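Long-range contacts in glycine oxidase (Bacillus cereus ATCC 14579, PDB 7CYX), which probably catalyses the FAD-dependent oxidation of glycine by oxygen to glyoxylate, ammonium and hydrogen peroxide, a reaction linked to thiamine diphosphate biosynthesis: residues 96-101 with 244-249; 134-139 with 237-242; 182-187 with 322-327; 229-234 with 275-280; 315-320 with 363-368. One frame throughout, in Å; residues are numbered along the deposited sequence.

Overall arrangement
Interactions 1, 2 and 4 belong to the part of the chain built on the large eight-stranded mixed sheet, whereas 3 and 5 involve the Rossmann-type six-stranded sheet, 3 joining it to a three-stranded antiparallel sheet. Interactions 1 and 2 touch, E134 OE1 probably accepting a hydrogen bond from A244 N at 3.0 Å. A salt bridge of 3.2 Å from K325 NZ to E320 OE2 joins 3 to 5. Interactions 2 and 3 are the farthest apart, with centres 55 Å from each other on opposite sides of the chain's centre. Three contacts approach the FAD: V232 of interaction 4 touches it, and the side chains of F247 in interaction 1 and P316 in interaction 5 lie about 7 and 8 Å from it.

Interaction 1 (96-101 with 244-249)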
# COMPACT_ATOMS: atom_id res chain seq x y z
N TYR A 96 22.74 6.70 -2.71
CA TYR A 96 24.16 6.79 -2.42
C TYR A 96 24.88 5.54 -2.92
O TYR A 96 24.41 4.42 -2.71
CB TYR A 96 24.45 6.97 -0.93
CG TYR A 96 23.86 8.19 -0.28
CD1 TYR A 96 22.58 8.15 0.26
CD2 TYR A 96 24.57 9.39 -0.15
CE1 TYR A 96 22.02 9.25 0.88
CE2 TYR A 96 24.02 10.50 0.48
CZ TYR A 96 22.73 10.43 0.99
OH TYR A 96 22.11 11.48 1.62
N ARG A 97 26.00 5.73 -3.61
CA ARG A 97 27.00 4.69 -3.70
C ARG A 97 27.99 4.95 -2.57
O ARG A 97 28.49 6.05 -2.46
CB ARG A 97 27.77 4.69 -5.02
CG ARG A 97 27.02 4.17 -6.23
CD ARG A 97 27.97 4.07 -7.41
NE ARG A 97 27.29 4.08 -8.69
CZ ARG A 97 27.17 3.02 -9.49
NH1 ARG A 97 27.66 1.85 -9.12
NH2 ARG A 97 26.57 3.15 -10.66
N ILE A 98 28.27 3.93 -1.75
CA ILE A 98 29.17 4.13 -0.63
C ILE A 98 30.47 3.36 -0.87
O ILE A 98 30.50 2.39 -1.64
CB ILE A 98 28.49 3.70 0.68
CG1 ILE A 98 28.14 2.21 0.66
CG2 ILE A 98 27.28 4.58 0.96
CD1 ILE A 98 27.71 1.69 1.99
N ALA A 99 31.53 3.78 -0.17
CA ALA A 99 32.83 3.13 -0.21
C ALA A 99 33.43 3.15 1.20
O ALA A 99 33.39 4.17 1.86
CB ALA A 99 33.72 3.82 -1.21
N GLN A 100 34.00 2.00 1.60
CA GLN A 100 34.55 1.78 2.93
C GLN A 100 36.08 1.62 2.85
O GLN A 100 36.74 1.61 3.89
CB GLN A 100 33.88 0.55 3.54
CG GLN A 100 32.38 0.72 3.76
CD GLN A 100 31.70 -0.59 4.10
OE1 GLN A 100 31.49 -1.44 3.23
NE2 GLN A 100 31.34 -0.76 5.36
N ASN A 101 36.62 1.52 1.63
CA ASN A 101 38.07 1.46 1.36
C ASN A 101 38.39 2.17 0.02
O ASN A 101 37.49 2.47 -0.79
CB ASN A 101 38.58 0.02 1.35
CG ASN A 101 37.95 -0.81 0.25
OD1 ASN A 101 38.08 -0.50 -0.92
ND2 ASN A 101 37.26 -1.88 0.62
N ALA A 244 17.33 7.65 2.31
CA ALA A 244 17.51 7.24 0.92
C ALA A 244 18.23 5.89 0.87
O ALA A 244 19.00 5.54 1.75
CB ALA A 244 18.30 8.29 0.18
N PRO A 245 18.07 5.12 -0.23
CA PRO A 245 18.75 3.84 -0.35
C PRO A 245 20.28 4.03 -0.40
O PRO A 245 20.76 5.06 -0.84
CB PRO A 245 18.24 3.28 -1.68
CG PRO A 245 17.02 4.11 -2.02
CD PRO A 245 17.31 5.48 -1.43
N ILE A 246 21.01 3.03 0.07
CA ILE A 246 22.49 3.08 -0.08
C ILE A 246 22.87 1.88 -0.93
O ILE A 246 22.20 0.87 -0.85
CB ILE A 246 23.25 3.12 1.25
CG1 ILE A 246 23.12 1.81 2.01
CG2 ILE A 246 22.83 4.32 2.09
CD1 ILE A 246 23.94 0.70 1.43
N PHE A 247 23.90 2.03 -1.74
CA PHE A 247 24.32 0.97 -2.67
C PHE A 247 25.80 0.70 -2.43
O PHE A 247 26.51 1.62 -2.05
CB PHE A 247 24.13 1.49 -4.09
CG PHE A 247 23.84 0.45 -5.13
CD1 PHE A 247 22.60 -0.14 -5.21
CD2 PHE A 247 24.81 0.08 -6.04
CE1 PHE A 247 22.34 -1.10 -6.17
CE2 PHE A 247 24.55 -0.89 -6.99
CZ PHE A 247 23.31 -1.47 -7.05
N GLN A 248 26.22 -0.54 -2.64
CA GLN A 248 27.64 -0.90 -2.48
C GLN A 248 27.94 -2.13 -3.33
O GLN A 248 27.65 -3.22 -2.86
CB GLN A 248 27.97 -1.17 -1.01
CG GLN A 248 29.46 -1.21 -0.73
CD GLN A 248 29.77 -1.85 0.59
OE1 GLN A 248 29.35 -2.97 0.87
NE2 GLN A 248 30.52 -1.16 1.42
N GLU A 249 28.45 -1.91 -4.54
CA GLU A 249 28.85 -3.01 -5.45
C GLU A 249 27.72 -4.03 -5.57
O GLU A 249 27.98 -5.22 -5.27
CB GLU A 249 30.09 -3.70 -4.89
CG GLU A 249 31.40 -3.04 -5.26
CD GLU A 249 32.51 -4.05 -5.42
OE1 GLU A 249 32.83 -4.39 -6.57
OE2 GLU A 249 33.03 -4.51 -4.40
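I98 and I246 both place CG1 between the backbone N and the carbonyl carbon (chi1 62° and 68°), and their side chains cross obliquely with the two CD1 methyls 3.9 Å apart. I98 CG1 also packs against Q248 CB at 3.8 Å. Y96 CG is anti to the carbonyl carbon, beside the backbone N, and the ring carbon CE1 of Y96 rests 3.9 Å from A244 CB. The carbonyl oxygen of P245 lies in the plane of this ring, at its edge.

The same oxygen begins the backbone pairing, accepting a nearly straight hydrogen bond from Y96 N at 3.2 Å. F247 N then donates to Y96 O at 2.6 Å, and I98 N returns to F247 O at 2.9 Å. Two carbonyls carry an additional CA-H...O contact: I246 CA approaches Y96 O, and R97 CA approaches F247 O. This alternation is that of parallel strands, with Y96 paired to I246 and R97 to F247, although the short segments diverge by 48°. Y96 and I246 share one face of the sheet, while R97, whose NE bonds to Y147 OH, shares the other with F247.

Strand 246-248 thereby joins strand 95-99 to strand 251-256, which runs antiparallel to 246-248, and to the strands beyond, forming the extended mixed sheet of the substrate-binding domain characteristic of the D-amino acid oxidase family.

Interaction 2 (134-139 with 237-242)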
# COMPACT_ATOMS: atom_id res chain seq x y z
N GLU A 134 23.08 11.26 6.55
CA GLU A 134 22.55 9.94 6.99
C GLU A 134 23.33 9.50 8.23
O GLU A 134 24.32 8.79 8.12
CB GLU A 134 22.61 8.93 5.85
CG GLU A 134 21.76 9.29 4.63
CD GLU A 134 20.26 9.10 4.79
OE1 GLU A 134 19.53 9.12 3.75
OE2 GLU A 134 19.81 8.92 5.94
N PRO A 135 22.94 9.95 9.44
CA PRO A 135 23.78 9.79 10.62
C PRO A 135 23.95 8.36 11.15
O PRO A 135 24.92 8.09 11.86
CB PRO A 135 23.11 10.69 11.68
CG PRO A 135 21.66 10.78 11.23
CD PRO A 135 21.69 10.67 9.72
N TYR A 136 23.05 7.44 10.79
CA TYR A 136 23.20 6.07 11.32
C TYR A 136 24.26 5.30 10.52
O TYR A 136 24.59 4.16 10.87
CB TYR A 136 21.86 5.34 11.39
CG TYR A 136 20.93 5.84 12.48
CD1 TYR A 136 20.99 5.32 13.76
CD2 TYR A 136 19.99 6.82 12.22
CE1 TYR A 136 20.13 5.74 14.75
CE2 TYR A 136 19.13 7.27 13.20
CZ TYR A 136 19.21 6.74 14.48
OH TYR A 136 18.36 7.18 15.46
N LEU A 137 24.82 5.92 9.48
CA LEU A 137 25.74 5.21 8.63
C LEU A 137 27.08 5.09 9.36
O LEU A 137 27.45 5.95 10.14
CB LEU A 137 25.86 5.90 7.27
CG LEU A 137 24.82 5.47 6.24
CD1 LEU A 137 24.82 6.37 5.01
CD2 LEU A 137 25.04 4.03 5.81
N SER A 138 27.74 3.95 9.11
CA SER A 138 29.00 3.52 9.74
C SER A 138 30.08 4.59 9.61
O SER A 138 30.18 5.24 8.58
CB SER A 138 29.47 2.24 9.09
OG SER A 138 30.83 1.94 9.42
N GLU A 139 30.92 4.69 10.64
CA GLU A 139 32.16 5.46 10.59
C GLU A 139 33.12 4.86 9.55
O GLU A 139 34.06 5.54 9.13
CB GLU A 139 32.81 5.55 11.98
CG GLU A 139 32.03 6.43 12.95
CD GLU A 139 32.13 7.94 12.71
OE1 GLU A 139 31.55 8.70 13.51
OE2 GLU A 139 32.79 8.36 11.73
N SER A 237 12.06 -0.94 11.77
CA SER A 237 12.70 -0.14 12.82
C SER A 237 11.81 1.05 13.17
O SER A 237 11.14 1.61 12.32
CB SER A 237 14.07 0.29 12.42
OG SER A 237 14.49 1.42 13.18
N ARG A 238 11.83 1.45 14.43
CA ARG A 238 11.10 2.64 14.84
C ARG A 238 11.98 3.88 14.65
O ARG A 238 11.51 4.99 14.83
CB ARG A 238 10.59 2.48 16.28
CG ARG A 238 9.17 1.93 16.37
CD ARG A 238 9.09 0.47 16.76
NE ARG A 238 9.07 0.32 18.21
CZ ARG A 238 8.70 -0.78 18.85
NH1 ARG A 238 8.33 -1.85 18.17
NH2 ARG A 238 8.69 -0.80 20.18
N LYS A 239 13.25 3.70 14.27
CA LYS A 239 14.14 4.82 14.07
C LYS A 239 14.12 5.20 12.59
O LYS A 239 13.76 4.39 11.75
CB LYS A 239 15.57 4.48 14.51
CG LYS A 239 15.73 4.10 15.97
CD LYS A 239 17.01 3.32 16.24
CE LYS A 239 17.33 3.16 17.71
NZ LYS A 239 18.46 2.23 17.93
N GLN A 240 14.50 6.46 12.31
CA GLN A 240 14.69 6.99 10.96
C GLN A 240 16.09 6.62 10.47
O GLN A 240 16.99 7.45 10.44
CB GLN A 240 14.53 8.51 10.99
CG GLN A 240 13.12 9.01 10.67
CD GLN A 240 13.13 9.97 9.50
OE1 GLN A 240 13.87 10.96 9.48
NE2 GLN A 240 12.33 9.67 8.50
N LEU A 241 16.27 5.36 10.09
CA LEU A 241 17.63 4.77 9.97
C LEU A 241 18.33 5.23 8.68
O LEU A 241 19.53 5.43 8.69
CB LEU A 241 17.54 3.24 10.03
CG LEU A 241 17.53 2.62 11.43
CD1 LEU A 241 17.65 1.11 11.35
CD2 LEU A 241 18.64 3.19 12.30
N LEU A 242 17.56 5.32 7.59
CA LEU A 242 17.98 5.79 6.27
C LEU A 242 16.82 6.59 5.69
O LEU A 242 15.68 6.15 5.80
CB LEU A 242 18.23 4.60 5.32
CG LEU A 242 19.65 4.09 5.17
CD1 LEU A 242 19.68 3.00 4.11
CD2 LEU A 242 20.61 5.21 4.81
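Y136 and E134 reach across to 239-242 from a type I beta turn, residues 134-137, that follows helix 127-133; L137 N closes the turn on E134 O. The segment opposite is also a chain of turns, an ST turn at S237 and an inverse gamma turn centred on Q240, so two loops of the substrate-binding domain pack here without a hydrogen bond between them.

The aromatic contact is a CH-pi interaction. L241 CD2 sits over one face of the Y136 ring, 3.6 Å from its centroid and 18° off the normal, displaced toward the CG and CD1 rim. The Y136 ring also has Q240 O 3.5 Å from CE2, and the hydroxyl end extends to the start of the K239 side chain, OH lying 4.0 Å from CB.

Purely apolar packing is lighter, L137 CD1 approaching L242 CD2 at 4.4 Å.

Among the polar groups, the E134 chain is bent at chi2 (-75°), and its carboxylate comes over L242, with E134 CD 3.9 Å from L242 CD2 and E134 OE2 3.6 Å from L242 CA. Backbone amides just beyond hold both oxygens, K243 N on OE2 and A244 N on OE1. Outside the contact R238 forms salt bridges to E299 and to E175 of the second subunit; within 237-242, K239 N donates to S237 OG at 2.8 Å.

Interaction 3 (182-187 with 322-327); sequences IRIENN and EEIKGL
E323 crosses the side chain of N187 at about a right angle. With E323 CG anti to its backbone N (chi1 -169°), that atom is placed beside N187, and the CG atoms of E323 and N187 are 4.2 Å apart on the solvent side of the contact. I324 comes next and carries the apolar part: its CG2 touches I184 CD1 at 3.6 Å, and the two CD1 methyls approach to 3.8 Å, with the side chains again nearly perpendicular. I324 also opens a type II beta turn that ends at L327. The turn leads into strand 327-331 of the central sheet, while I182 and I184 project from strand 179-184 of a separate three-stranded antiparallel sheet; this pair of sheets is characteristic of the FAD-binding Rossmann-type domain. Within the turn K325 N makes a weak, though straight, hydrogen bond of 3.5 Å to N187 O, on the hairpin loop between strands 179-184 and 189-194. K325 NZ turns elsewhere, to a salt bridge with E320. G326 takes the positive phi (89°) that favours glycine at this turn position. L327 is buried, and its CD2 meets I182 CD1 at 4.0 Å; V189 and F219 also pack on L327.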
# COMPACT_ATOMS: atom_id res chain seq x y z
N ILE A 182 1.72 -21.94 -27.88
CA ILE A 182 1.00 -20.98 -28.73
C ILE A 182 0.41 -21.74 -29.93
O ILE A 182 1.04 -22.65 -30.45
CB ILE A 182 1.97 -19.86 -29.15
CG1 ILE A 182 2.56 -19.14 -27.94
CG2 ILE A 182 1.31 -18.89 -30.11
CD1 ILE A 182 4.03 -18.80 -28.09
N ARG A 183 -0.82 -21.39 -30.32
CA ARG A 183 -1.52 -22.05 -31.44
C ARG A 183 -1.36 -21.19 -32.69
O ARG A 183 -1.97 -20.14 -32.82
CB ARG A 183 -3.00 -22.29 -31.14
CG ARG A 183 -3.76 -22.96 -32.27
CD ARG A 183 -5.25 -23.07 -31.98
NE ARG A 183 -5.91 -21.77 -31.87
CZ ARG A 183 -7.20 -21.58 -31.64
NH1 ARG A 183 -7.98 -22.60 -31.32
NH2 ARG A 183 -7.72 -20.36 -31.75
N ILE A 184 -0.47 -21.65 -33.58
CA ILE A 184 -0.19 -21.06 -34.87
C ILE A 184 -0.73 -22.01 -35.94
O ILE A 184 -0.29 -23.16 -36.04
CB ILE A 184 1.32 -20.82 -35.04
CG1 ILE A 184 1.85 -19.86 -33.97
CG2 ILE A 184 1.64 -20.34 -36.45
CD1 ILE A 184 3.35 -19.89 -33.80
N GLU A 185 -1.68 -21.51 -36.74
CA GLU A 185 -2.42 -22.34 -37.66
C GLU A 185 -1.81 -22.18 -39.06
O GLU A 185 -1.30 -23.16 -39.61
CB GLU A 185 -3.92 -22.07 -37.52
CG GLU A 185 -4.58 -23.00 -36.51
CD GLU A 185 -5.97 -22.67 -35.95
OE1 GLU A 185 -6.41 -21.51 -36.09
OE2 GLU A 185 -6.60 -23.57 -35.36
N ASN A 186 -1.78 -20.95 -39.59
CA ASN A 186 -1.32 -20.76 -40.97
C ASN A 186 -0.16 -19.76 -40.98
O ASN A 186 -0.20 -18.77 -41.70
CB ASN A 186 -2.48 -20.32 -41.88
CG ASN A 186 -2.12 -20.32 -43.35
OD1 ASN A 186 -1.06 -20.81 -43.73
ND2 ASN A 186 -2.99 -19.76 -44.17
N ASN A 187 0.86 -20.03 -40.16
CA ASN A 187 1.94 -19.08 -39.92
C ASN A 187 1.36 -17.80 -39.29
O ASN A 187 1.93 -16.70 -39.43
CB ASN A 187 2.71 -18.77 -41.21
CG ASN A 187 4.09 -18.23 -40.96
OD1 ASN A 187 4.31 -17.02 -41.08
ND2 ASN A 187 5.01 -19.09 -40.57
N GLU A 322 9.79 -12.28 -37.12
CA GLU A 322 9.93 -11.73 -38.48
C GLU A 322 8.96 -12.43 -39.45
O GLU A 322 8.56 -11.85 -40.45
CB GLU A 322 11.39 -11.83 -38.94
CG GLU A 322 11.82 -10.66 -39.82
CD GLU A 322 11.88 -9.31 -39.13
OE1 GLU A 322 12.92 -9.00 -38.51
OE2 GLU A 322 10.88 -8.55 -39.20
N GLU A 323 8.58 -13.67 -39.15
CA GLU A 323 7.79 -14.50 -40.06
C GLU A 323 6.38 -14.69 -39.48
O GLU A 323 5.41 -14.26 -40.10
CB GLU A 323 8.52 -15.82 -40.30
CG GLU A 323 7.95 -16.67 -41.43
CD GLU A 323 8.69 -17.98 -41.67
OE1 GLU A 323 8.37 -18.67 -42.67
OE2 GLU A 323 9.59 -18.31 -40.86
N ILE A 324 6.30 -15.29 -38.29
CA ILE A 324 5.03 -15.62 -37.63
C ILE A 324 4.39 -14.32 -37.14
O ILE A 324 4.94 -13.64 -36.27
CB ILE A 324 5.23 -16.61 -36.47
CG1 ILE A 324 6.08 -17.81 -36.89
CG2 ILE A 324 3.87 -17.01 -35.90
CD1 ILE A 324 6.45 -18.76 -35.77
N LYS A 325 3.24 -13.97 -37.72
CA LYS A 325 2.64 -12.66 -37.51
C LYS A 325 1.85 -12.70 -36.20
O LYS A 325 1.12 -13.66 -35.92
CB LYS A 325 1.76 -12.25 -38.69
CG LYS A 325 1.12 -10.87 -38.57
CD LYS A 325 2.10 -9.71 -38.54
CE LYS A 325 1.45 -8.40 -38.14
NZ LYS A 325 1.14 -8.36 -36.69
N GLY A 326 2.05 -11.66 -35.39
CA GLY A 326 1.36 -11.46 -34.13
C GLY A 326 2.08 -12.10 -32.95
O GLY A 326 1.52 -12.12 -31.85
N LEU A 327 3.30 -12.63 -33.17
CA LEU A 327 4.05 -13.28 -32.10
C LEU A 327 5.14 -12.32 -31.62
O LEU A 327 6.04 -11.94 -32.38
CB LEU A 327 4.61 -14.60 -32.65
CG LEU A 327 5.02 -15.71 -31.67
CD1 LEU A 327 6.52 -15.95 -31.73
CD2 LEU A 327 4.57 -15.45 -30.24

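Interaction 4 (229-234 with 275-280); sequences KGEVVA and TVQPES
E231 sends its carboxylate from strand 225-236 into the N-terminus of helix 278-291, where each oxygen has a partner. The chain bends at chi2 (146°), and OE2 meets Q277 N, at the N-cap position, nearly along its own C-O bond at 2.8 Å. S280 OG donates to OE1 at 2.8 Å from above the carboxylate plane, 46° out of it. K268 adds a salt bridge to OE1, and T266 a hydrogen bond. The helix start and the lysine would probably both stabilise the negative charge in this buried position.

K229, two residues earlier on the same side of the strand, has its CG anti to the backbone N (chi1 154°) and runs extended to the loop. Its ammonium group bridges two carbonyl oxygens, T275 O at 2.7 Å and Q277 OE1 at 2.9 Å, the latter approached in the amide plane on a lone pair. The Q277 amide is held from its other end as well: NE2 donates in its plane to T275 OG1 at 3.0 Å, which also bonds to N273.

V276 adds the apolar part of the contact. The V276 and E231 side chains run antiparallel alongside each other, V276 CG1 4.1 Å from E231 CG, while V276 CA comes within 3.3 Å of E231 OE2.

V232 points away from the helix and touches FAD. The arrangement is that of an FAD-facing strand in the substrate-binding domain, one side lining the cofactor pocket and the other bonded to a helix N-terminus.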
# COMPACT_ATOMS: atom_id res chain seq x y z
N LYS A 229 18.85 -16.69 -8.91
CA LYS A 229 18.16 -16.65 -7.65
C LYS A 229 18.79 -15.53 -6.83
O LYS A 229 19.98 -15.35 -6.87
CB LYS A 229 18.20 -18.01 -6.96
CG LYS A 229 18.07 -17.98 -5.44
CD LYS A 229 18.14 -19.37 -4.83
CE LYS A 229 17.78 -19.41 -3.36
NZ LYS A 229 17.87 -20.77 -2.79
N GLY A 230 17.96 -14.77 -6.11
CA GLY A 230 18.47 -13.76 -5.17
C GLY A 230 17.67 -13.80 -3.88
O GLY A 230 16.44 -13.86 -3.94
N GLU A 231 18.39 -13.81 -2.75
CA GLU A 231 17.82 -13.91 -1.43
C GLU A 231 17.92 -12.54 -0.79
O GLU A 231 18.95 -11.89 -0.93
CB GLU A 231 18.58 -14.91 -0.56
CG GLU A 231 18.28 -16.36 -0.87
CD GLU A 231 19.45 -17.30 -0.69
OE1 GLU A 231 20.50 -17.05 -1.33
OE2 GLU A 231 19.32 -18.27 0.10
N VAL A 232 16.84 -12.12 -0.11
CA VAL A 232 16.79 -10.84 0.54
C VAL A 232 16.11 -10.96 1.91
O VAL A 232 15.34 -11.87 2.18
CB VAL A 232 16.19 -9.74 -0.36
CG1 VAL A 232 15.78 -10.25 -1.73
CG2 VAL A 232 15.07 -8.98 0.31
N VAL A 233 16.47 -10.01 2.78
CA VAL A 233 16.05 -9.92 4.17
C VAL A 233 15.36 -8.57 4.36
O VAL A 233 15.71 -7.59 3.70
CB VAL A 233 17.26 -10.08 5.09
CG1 VAL A 233 17.07 -9.40 6.43
CG2 VAL A 233 17.65 -11.53 5.27
N ALA A 234 14.38 -8.52 5.28
CA ALA A 234 13.67 -7.28 5.60
C ALA A 234 13.59 -7.13 7.12
O ALA A 234 13.28 -8.09 7.83
CB ALA A 234 12.28 -7.30 4.99
N THR A 275 13.75 -21.32 -1.69
CA THR A 275 14.15 -21.38 -0.26
C THR A 275 15.32 -20.43 -0.00
O THR A 275 16.07 -20.13 -0.90
CB THR A 275 14.62 -22.79 0.17
OG1 THR A 275 15.82 -23.17 -0.53
CG2 THR A 275 13.58 -23.87 -0.03
N VAL A 276 15.55 -20.09 1.27
CA VAL A 276 16.59 -19.21 1.70
C VAL A 276 17.53 -20.01 2.60
O VAL A 276 17.11 -20.55 3.62
CB VAL A 276 16.00 -17.99 2.44
CG1 VAL A 276 17.07 -17.06 3.00
CG2 VAL A 276 15.02 -17.20 1.57
N GLN A 277 18.81 -20.04 2.25
CA GLN A 277 19.82 -20.75 3.03
C GLN A 277 20.26 -19.86 4.18
O GLN A 277 20.38 -18.65 4.02
CB GLN A 277 21.02 -21.15 2.16
CG GLN A 277 20.76 -22.40 1.35
CD GLN A 277 19.52 -22.27 0.51
OE1 GLN A 277 19.53 -21.60 -0.52
NE2 GLN A 277 18.46 -22.94 0.93
N PRO A 278 20.43 -20.42 5.39
CA PRO A 278 20.97 -19.65 6.51
C PRO A 278 22.19 -18.79 6.19
O PRO A 278 22.22 -17.62 6.57
CB PRO A 278 21.31 -20.79 7.49
CG PRO A 278 20.16 -21.74 7.31
CD PRO A 278 20.00 -21.77 5.80
N GLU A 279 23.18 -19.39 5.53
CA GLU A 279 24.47 -18.77 5.19
C GLU A 279 24.23 -17.43 4.47
O GLU A 279 24.93 -16.47 4.73
CB GLU A 279 25.30 -19.73 4.34
CG GLU A 279 26.53 -19.14 3.68
CD GLU A 279 27.48 -20.19 3.08
OE1 GLU A 279 28.60 -20.33 3.61
OE2 GLU A 279 27.10 -20.89 2.08
N SER A 280 23.25 -17.41 3.56
CA SER A 280 22.85 -16.22 2.83
C SER A 280 22.30 -15.19 3.82
O SER A 280 22.67 -14.01 3.77
CB SER A 280 21.83 -16.54 1.78
OG SER A 280 22.41 -17.29 0.73

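Interaction 5 (315-320 with 363-368)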
# COMPACT_ATOMS: atom_id res chain seq x y z
N ALA A 315 20.56 -9.31 -22.81
CA ALA A 315 19.72 -8.14 -23.06
C ALA A 315 18.32 -8.67 -23.26
O ALA A 315 18.18 -9.72 -23.85
CB ALA A 315 20.21 -7.44 -24.29
N PRO A 316 17.26 -7.98 -22.82
CA PRO A 316 15.93 -8.50 -22.98
C PRO A 316 15.51 -8.58 -24.45
O PRO A 316 15.94 -7.79 -25.23
CB PRO A 316 15.08 -7.45 -22.27
CG PRO A 316 15.89 -6.20 -22.36
CD PRO A 316 17.31 -6.68 -22.19
N TYR A 317 14.68 -9.56 -24.76
CA TYR A 317 14.14 -9.68 -26.13
C TYR A 317 12.84 -8.90 -26.14
O TYR A 317 11.94 -9.23 -25.41
CB TYR A 317 13.85 -11.14 -26.47
CG TYR A 317 14.94 -12.10 -26.09
CD1 TYR A 317 14.94 -12.70 -24.85
CD2 TYR A 317 15.94 -12.44 -26.98
CE1 TYR A 317 15.92 -13.60 -24.50
CE2 TYR A 317 16.93 -13.34 -26.64
CZ TYR A 317 16.91 -13.93 -25.39
OH TYR A 317 17.85 -14.83 -25.01
N MET A 318 12.80 -7.83 -26.92
CA MET A 318 11.61 -6.96 -27.06
C MET A 318 11.33 -6.80 -28.55
O MET A 318 12.01 -5.99 -29.18
CB MET A 318 11.89 -5.60 -26.44
CG MET A 318 12.56 -5.68 -25.11
SD MET A 318 11.90 -4.46 -23.99
CE MET A 318 13.17 -3.21 -24.12
N GLY A 319 10.36 -7.53 -29.08
CA GLY A 319 10.14 -7.48 -30.51
C GLY A 319 9.13 -8.47 -31.05
O GLY A 319 8.57 -9.30 -30.34
N GLU A 320 8.91 -8.33 -32.37
CA GLU A 320 8.00 -9.12 -33.18
C GLU A 320 8.81 -10.16 -33.97
O GLU A 320 9.91 -9.87 -34.43
CB GLU A 320 7.23 -8.17 -34.11
CG GLU A 320 6.28 -8.85 -35.07
CD GLU A 320 5.22 -7.95 -35.69
OE1 GLU A 320 5.32 -6.70 -35.55
OE2 GLU A 320 4.27 -8.51 -36.27
N SER A 363 18.91 -3.66 -32.04
CA SER A 363 19.67 -2.72 -31.24
C SER A 363 20.23 -3.38 -29.97
O SER A 363 21.35 -3.09 -29.56
CB SER A 363 18.81 -1.52 -30.91
OG SER A 363 19.42 -0.73 -29.88
N LEU A 364 19.42 -4.21 -29.30
CA LEU A 364 19.79 -4.72 -27.96
C LEU A 364 20.55 -6.06 -28.06
O LEU A 364 21.42 -6.32 -27.23
CB LEU A 364 18.53 -4.83 -27.10
CG LEU A 364 17.76 -3.52 -26.84
CD1 LEU A 364 16.53 -3.79 -25.99
CD2 LEU A 364 18.64 -2.46 -26.17
N LEU A 365 20.28 -6.90 -29.07
CA LEU A 365 20.82 -8.27 -29.07
C LEU A 365 22.18 -8.39 -29.82
O LEU A 365 22.98 -9.27 -29.48
CB LEU A 365 19.74 -9.21 -29.61
CG LEU A 365 18.38 -9.08 -28.94
CD1 LEU A 365 17.35 -9.97 -29.60
CD2 LEU A 365 18.46 -9.37 -27.46
N SER A 366 22.48 -7.50 -30.78
CA SER A 366 23.81 -7.52 -31.47
C SER A 366 24.83 -6.68 -30.70
O SER A 366 24.59 -5.55 -30.35
CB SER A 366 23.76 -7.08 -32.91
OG SER A 366 22.70 -6.19 -33.16
N ARG A 367 26.00 -7.28 -30.50
CA ARG A 367 27.16 -6.62 -29.97
C ARG A 367 28.34 -6.89 -30.91
O ARG A 367 28.70 -8.03 -31.16
CB ARG A 367 27.43 -7.11 -28.54
CG ARG A 367 26.38 -6.66 -27.53
CD ARG A 367 25.31 -7.68 -27.20
NE ARG A 367 24.55 -7.31 -26.01
CZ ARG A 367 24.98 -7.45 -24.75
NH1 ARG A 367 26.03 -8.22 -24.49
NH2 ARG A 367 24.38 -6.81 -23.77
N ARG A 368 28.88 -5.81 -31.49
CA ARG A 368 30.12 -5.82 -32.23
C ARG A 368 31.24 -6.27 -31.27
O ARG A 368 31.49 -5.61 -30.25
CB ARG A 368 30.32 -4.43 -32.85
CG ARG A 368 31.64 -4.19 -33.56
CD ARG A 368 31.76 -4.84 -34.93
NE ARG A 368 31.51 -3.95 -36.07
CZ ARG A 368 32.38 -3.07 -36.55
NH1 ARG A 368 32.26 -2.63 -37.79
NH2 ARG A 368 33.38 -2.64 -35.80
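Y317 OH is bonded to G224 O and weakly to N312 N, and the ring it belongs to, stacked on W223, receives L365 across the contact. L365 CD1 lies 3.9 Å from Y317 CD2, the two side chains crossing at about a right angle. The other methyl of L365, CD2, is 3.6 Å from A315 O, which is itself bonded to S311 OG, and 3.7 Å from P316 O, so this branch rests on two successive carbonyls. Here the helix near the C-terminus, 360-365, packs on strand 317-318 and the two residues before it; that strand is an edge strand within this chain, antiparallel to 327-331, of the Rossmann-type sheet in the FAD-binding domain. A315 sits against the last turn of the helix, its CB 3.4 Å from L364 O, and R367 NE folds back to L364 O in a weak hydrogen bond of 3.5 Å. L364 meets P316 and M318. Its CG stands beside the backbone N (chi1 -61°), and L364 CD1 reaches M318 CE at 3.9 Å and the ring atom P316 CG at 4.4 Å. M318 bends at chi2 and chi3 to bring CE there, and L65 of helix 61-70 packs on both M318 and L364.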